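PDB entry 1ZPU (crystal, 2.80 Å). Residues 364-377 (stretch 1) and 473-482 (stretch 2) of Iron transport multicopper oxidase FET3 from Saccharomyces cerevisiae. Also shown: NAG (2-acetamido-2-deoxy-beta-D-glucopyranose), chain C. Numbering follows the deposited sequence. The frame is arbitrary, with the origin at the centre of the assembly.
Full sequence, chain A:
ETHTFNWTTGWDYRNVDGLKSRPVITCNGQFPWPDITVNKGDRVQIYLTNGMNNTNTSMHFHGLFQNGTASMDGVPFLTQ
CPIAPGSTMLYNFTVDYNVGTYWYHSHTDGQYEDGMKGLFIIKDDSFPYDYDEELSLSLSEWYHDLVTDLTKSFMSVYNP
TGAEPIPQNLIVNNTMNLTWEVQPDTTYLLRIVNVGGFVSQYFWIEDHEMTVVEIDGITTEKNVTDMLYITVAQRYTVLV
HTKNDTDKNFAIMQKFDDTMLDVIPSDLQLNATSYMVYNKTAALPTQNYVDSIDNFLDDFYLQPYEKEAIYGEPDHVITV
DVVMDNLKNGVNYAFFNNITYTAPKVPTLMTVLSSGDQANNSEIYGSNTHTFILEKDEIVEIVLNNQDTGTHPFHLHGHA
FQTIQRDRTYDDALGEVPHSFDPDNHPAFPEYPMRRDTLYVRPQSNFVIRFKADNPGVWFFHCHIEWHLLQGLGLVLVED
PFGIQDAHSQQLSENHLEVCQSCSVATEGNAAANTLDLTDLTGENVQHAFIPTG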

# COMPACT_ATOMS: atom_id res chain seq x y z
N ILE A 364 -17.11 19.45 -9.98
CA ILE A 364 -16.83 18.89 -11.30
C ILE A 364 -16.15 17.53 -11.27
O ILE A 364 -16.10 16.84 -12.28
CB ILE A 364 -15.98 19.83 -12.20
CG1 ILE A 364 -14.57 20.00 -11.62
CG2 ILE A 364 -16.68 21.16 -12.40
CD1 ILE A 364 -13.48 20.09 -12.66
N TYR A 365 -15.62 17.17 -10.11
CA TYR A 365 -14.92 15.90 -9.98
C TYR A 365 -15.86 14.76 -9.58
O TYR A 365 -15.44 13.60 -9.52
CB TYR A 365 -13.76 16.01 -9.00
CG TYR A 365 -12.72 17.01 -9.40
CD1 TYR A 365 -12.75 18.30 -8.88
CD2 TYR A 365 -11.70 16.68 -10.29
CE1 TYR A 365 -11.80 19.23 -9.24
CE2 TYR A 365 -10.73 17.60 -10.64
CZ TYR A 365 -10.79 18.88 -10.11
OH TYR A 365 -9.86 19.82 -10.45
N GLY A 366 -17.12 15.09 -9.30
CA GLY A 366 -18.14 14.09 -9.00
C GLY A 366 -18.54 14.04 -7.54
O GLY A 366 -17.80 14.49 -6.66
N SER A 367 -19.72 13.48 -7.29
CA SER A 367 -20.28 13.36 -5.95
C SER A 367 -19.97 12.01 -5.31
O SER A 367 -19.95 11.89 -4.08
CB SER A 367 -21.79 13.56 -6.01
OG SER A 367 -22.35 12.71 -6.99
N ASN A 368 -19.74 10.99 -6.14
CA ASN A 368 -19.57 9.63 -5.66
C ASN A 368 -18.12 9.17 -5.77
O ASN A 368 -17.80 7.98 -5.87
CB ASN A 368 -20.50 8.68 -6.41
CG ASN A 368 -21.12 7.65 -5.51
OD1 ASN A 368 -22.30 7.34 -5.65
ND2 ASN A 368 -20.35 7.13 -4.56
N THR A 369 -17.24 10.15 -5.72
CA THR A 369 -15.86 9.96 -6.05
C THR A 369 -15.02 10.28 -4.81
O THR A 369 -13.85 9.91 -4.71
CB THR A 369 -15.56 10.87 -7.23
OG1 THR A 369 -14.68 10.21 -8.15
CG2 THR A 369 -15.02 12.22 -6.78
N HIS A 370 -15.68 10.92 -3.84
CA HIS A 370 -15.09 11.43 -2.60
C HIS A 370 -13.82 12.24 -2.82
O HIS A 370 -12.75 11.89 -2.30
CB HIS A 370 -14.82 10.33 -1.58
CG HIS A 370 -15.26 10.69 -0.20
ND1 HIS A 370 -15.45 9.75 0.79
CD2 HIS A 370 -15.58 11.89 0.35
CE1 HIS A 370 -15.85 10.36 1.90
NE2 HIS A 370 -15.94 11.66 1.65
N THR A 371 -13.96 13.33 -3.58
CA THR A 371 -12.82 14.17 -3.91
C THR A 371 -12.75 15.40 -3.03
O THR A 371 -13.76 16.06 -2.78
CB THR A 371 -12.79 14.56 -5.41
OG1 THR A 371 -12.28 13.46 -6.17
CG2 THR A 371 -11.89 15.74 -5.65
N PHE A 372 -11.56 15.69 -2.53
CA PHE A 372 -11.28 16.92 -1.79
C PHE A 372 -10.24 17.73 -2.52
O PHE A 372 -9.31 17.17 -3.12
CB PHE A 372 -10.76 16.60 -0.40
CG PHE A 372 -11.74 15.86 0.45
CD1 PHE A 372 -11.90 14.48 0.30
CD2 PHE A 372 -12.49 16.53 1.41
CE1 PHE A 372 -12.80 13.78 1.09
CE2 PHE A 372 -13.38 15.85 2.21
CZ PHE A 372 -13.55 14.47 2.05
N ILE A 373 -10.38 19.06 -2.48
CA ILE A 373 -9.37 19.93 -3.07
C ILE A 373 -8.51 20.56 -1.98
O ILE A 373 -9.02 21.13 -1.02
CB ILE A 373 -10.00 21.01 -3.98
CG1 ILE A 373 -10.88 20.33 -5.03
CG2 ILE A 373 -8.90 21.84 -4.64
CD1 ILE A 373 -11.59 21.29 -5.93
N LEU A 374 -7.20 20.45 -2.15
CA LEU A 374 -6.25 21.00 -1.19
C LEU A 374 -5.60 22.26 -1.75
O LEU A 374 -5.25 22.30 -2.92
CB LEU A 374 -5.19 19.96 -0.84
CG LEU A 374 -5.60 18.52 -0.51
CD1 LEU A 374 -4.34 17.69 -0.31
CD2 LEU A 374 -6.51 18.41 0.70
N GLU A 375 -5.42 23.27 -0.89
CA GLU A 375 -4.89 24.57 -1.31
C GLU A 375 -3.36 24.65 -1.35
O GLU A 375 -2.67 23.88 -0.68
CB GLU A 375 -5.44 25.70 -0.43
CG GLU A 375 -6.94 25.96 -0.57
CD GLU A 375 -7.37 26.42 -1.97
OE1 GLU A 375 -6.73 27.35 -2.54
OE2 GLU A 375 -8.36 25.86 -2.48
N LYS A 376 -2.87 25.62 -2.11
CA LYS A 376 -1.44 25.77 -2.48
C LYS A 376 -0.42 25.18 -1.53
O LYS A 376 0.33 24.29 -1.94
CB LYS A 376 -1.06 27.22 -2.86
CG LYS A 376 -1.99 28.35 -2.35
CD LYS A 376 -1.33 29.74 -2.55
CE LYS A 376 -2.06 30.85 -1.79
NZ LYS A 376 -2.36 30.46 -0.37
N ASP A 377 -0.36 25.63 -0.28
CA ASP A 377 0.63 25.06 0.65
C ASP A 377 0.04 24.69 2.00
O ASP A 377 0.76 24.56 2.99
CB ASP A 377 1.81 26.02 0.86
CG ASP A 377 3.00 25.72 -0.06
OD1 ASP A 377 3.32 24.53 -0.28
OD2 ASP A 377 3.64 26.70 -0.53
N LEU A 473 -13.19 1.44 -0.25
CA LEU A 473 -12.69 2.21 0.89
C LEU A 473 -11.59 3.14 0.43
O LEU A 473 -10.41 2.90 0.72
CB LEU A 473 -12.11 1.29 1.97
CG LEU A 473 -12.54 1.52 3.42
CD1 LEU A 473 -11.58 0.86 4.41
CD2 LEU A 473 -12.76 2.99 3.79
N GLY A 474 -11.96 4.20 -0.28
CA GLY A 474 -10.98 5.16 -0.78
C GLY A 474 -11.56 6.52 -1.07
O GLY A 474 -12.76 6.66 -1.31
N LEU A 475 -10.69 7.53 -1.05
CA LEU A 475 -11.07 8.90 -1.38
C LEU A 475 -9.95 9.59 -2.14
O LEU A 475 -8.80 9.15 -2.08
CB LEU A 475 -11.45 9.69 -0.13
CG LEU A 475 -10.47 9.87 1.02
CD1 LEU A 475 -9.44 10.91 0.68
CD2 LEU A 475 -11.27 10.33 2.20
N VAL A 476 -10.28 10.66 -2.85
CA VAL A 476 -9.34 11.29 -3.77
C VAL A 476 -8.97 12.71 -3.33
O VAL A 476 -9.85 13.55 -3.08
CB VAL A 476 -9.90 11.31 -5.21
CG1 VAL A 476 -8.92 11.97 -6.16
CG2 VAL A 476 -10.23 9.90 -5.67
N LEU A 477 -7.67 12.97 -3.24
CA LEU A 477 -7.15 14.29 -2.90
C LEU A 477 -6.58 14.99 -4.13
O LEU A 477 -5.68 14.47 -4.77
CB LEU A 477 -6.07 14.17 -1.83
CG LEU A 477 -6.49 13.60 -0.47
CD1 LEU A 477 -5.32 13.62 0.47
CD2 LEU A 477 -7.66 14.37 0.14
N VAL A 478 -7.11 16.16 -4.45
CA VAL A 478 -6.57 16.95 -5.55
C VAL A 478 -5.81 18.13 -4.94
O VAL A 478 -6.41 19.06 -4.39
CB VAL A 478 -7.69 17.44 -6.50
CG1 VAL A 478 -7.13 18.29 -7.61
CG2 VAL A 478 -8.43 16.26 -7.08
N GLU A 479 -4.49 18.06 -5.03
CA GLU A 479 -3.60 19.07 -4.47
C GLU A 479 -3.37 20.21 -5.46
O GLU A 479 -2.98 19.97 -6.60
CB GLU A 479 -2.28 18.41 -4.15
CG GLU A 479 -1.58 18.94 -2.93
CD GLU A 479 -0.75 17.86 -2.26
OE1 GLU A 479 -1.32 16.78 -1.98
OE2 GLU A 479 0.45 18.09 -2.02
N ASP A 480 -3.58 21.45 -5.01
CA ASP A 480 -3.75 22.62 -5.89
C ASP A 480 -3.73 22.32 -7.40
O ASP A 480 -2.67 22.31 -8.03
CB ASP A 480 -2.82 23.80 -5.53
CG ASP A 480 -1.37 23.51 -5.80
OD1 ASP A 480 -0.98 22.32 -5.76
OD2 ASP A 480 -0.60 24.47 -6.04
N PRO A 481 -4.92 22.05 -7.97
CA PRO A 481 -5.08 21.76 -9.39
C PRO A 481 -4.45 22.83 -10.27
O PRO A 481 -4.04 22.53 -11.39
CB PRO A 481 -6.60 21.74 -9.58
CG PRO A 481 -7.17 22.39 -8.36
CD PRO A 481 -6.22 22.03 -7.27
N PHE A 482 -4.37 24.07 -9.78
CA PHE A 482 -3.72 25.13 -10.56
C PHE A 482 -2.21 24.92 -10.62
O PHE A 482 -1.59 25.17 -11.66
CB PHE A 482 -4.07 26.52 -10.02
CG PHE A 482 -5.53 26.87 -10.12
CD1 PHE A 482 -6.19 27.46 -9.05
CD2 PHE A 482 -6.26 26.59 -11.28
CE1 PHE A 482 -7.55 27.78 -9.13
CE2 PHE A 482 -7.61 26.90 -11.37
CZ PHE A 482 -8.26 27.50 -10.29
C1 NAG C . -10.42 27.71 -4.31
C2 NAG C . -11.45 28.25 -3.31
C3 NAG C . -11.22 29.71 -2.86
C4 NAG C . -9.97 30.45 -3.39
C5 NAG C . -9.10 29.61 -4.35
C6 NAG C . -7.64 30.06 -4.39
C7 NAG C . -13.62 27.14 -3.75
C8 NAG C . -14.67 27.01 -4.83
N2 NAG C . -12.78 28.17 -3.89
O3 NAG C . -11.24 29.80 -1.44
O4 NAG C . -10.40 31.64 -4.04
O5 NAG C . -9.15 28.24 -4.00
O6 NAG C . -7.07 29.62 -5.63
O7 NAG C . -13.58 26.34 -2.82

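Residues more than a hundred positions apart in sequence can be neighbours when their backbones pair as parallel β-strands, and this contact in the multicopper oxidase FET3 is a compact example. Strand 371-374 runs beside strand 474-479 with an angle of 24° between their N-to-C directions, and T371, F372, I373 and L374 lie opposite V476, L477, V478 and E479 in turn.

The hydrogen bonds have the stagger expected of a parallel pair, in which one residue of a strand bonds to two residues of the other that flank its partner. V476 bonds with the residues before and after its partner T371: its N donates to H370 O and its O accepts from F372 N, each at 2.8 Å. V478 repeats the pattern, with its N 2.8 Å from F372 O and its O 2.8 Å from L374 N. All four are close to linear, with angles at hydrogen of 163° to 176°. The ladder ends less well. D480 N still lies 2.8 Å from L374 O, but the angle falls to 127°, so this bond is weak; the distance is kept while the direction is lost, just where the second stretch leaves its strand and D480 takes the N-cap position before a helix. V476 O and V478 O also receive CA-H...O contacts, T371 CA to V476 O at 3.1 Å and I373 CA to V478 O at 3.4 Å, so each of these oxygens has a CA-H close by as well as its N-H donor.

Side chains alternate between the two faces of the sheet. On the face of T371, I373, V476 and V478, T371 OG1 approaches V476 CB to 3.3 Å, and T371 CG2 meets V478 CG2 at 3.8 Å. V478 CG2 also lies over one face of the Y365 ring, 4.4 Å from Y365 CE2, so the residue that anchors two backbone bonds packs against an aromatic ring as well. Farther along, I373 CG2 touches P481 CD at 3.8 Å, carrying the apolar contact past the end of the ladder.

The face of F372, L374, L477 and E479 is mostly hydrocarbon, with the E479 carboxylate the exception. F372 CB lies 3.9 Å from L477 CD2, while its ring atom CE1 reaches L475 CD2, also at 3.9 Å. That same leucine methyl covers one face of the H370 ring, and so sits among both aromatic side chains. L374 CD1 packs 4.2 Å from L477 CB and 3.6 Å from E479 OE1, a carboxylate oxygen whose hydrogen bonding is met elsewhere in the structure.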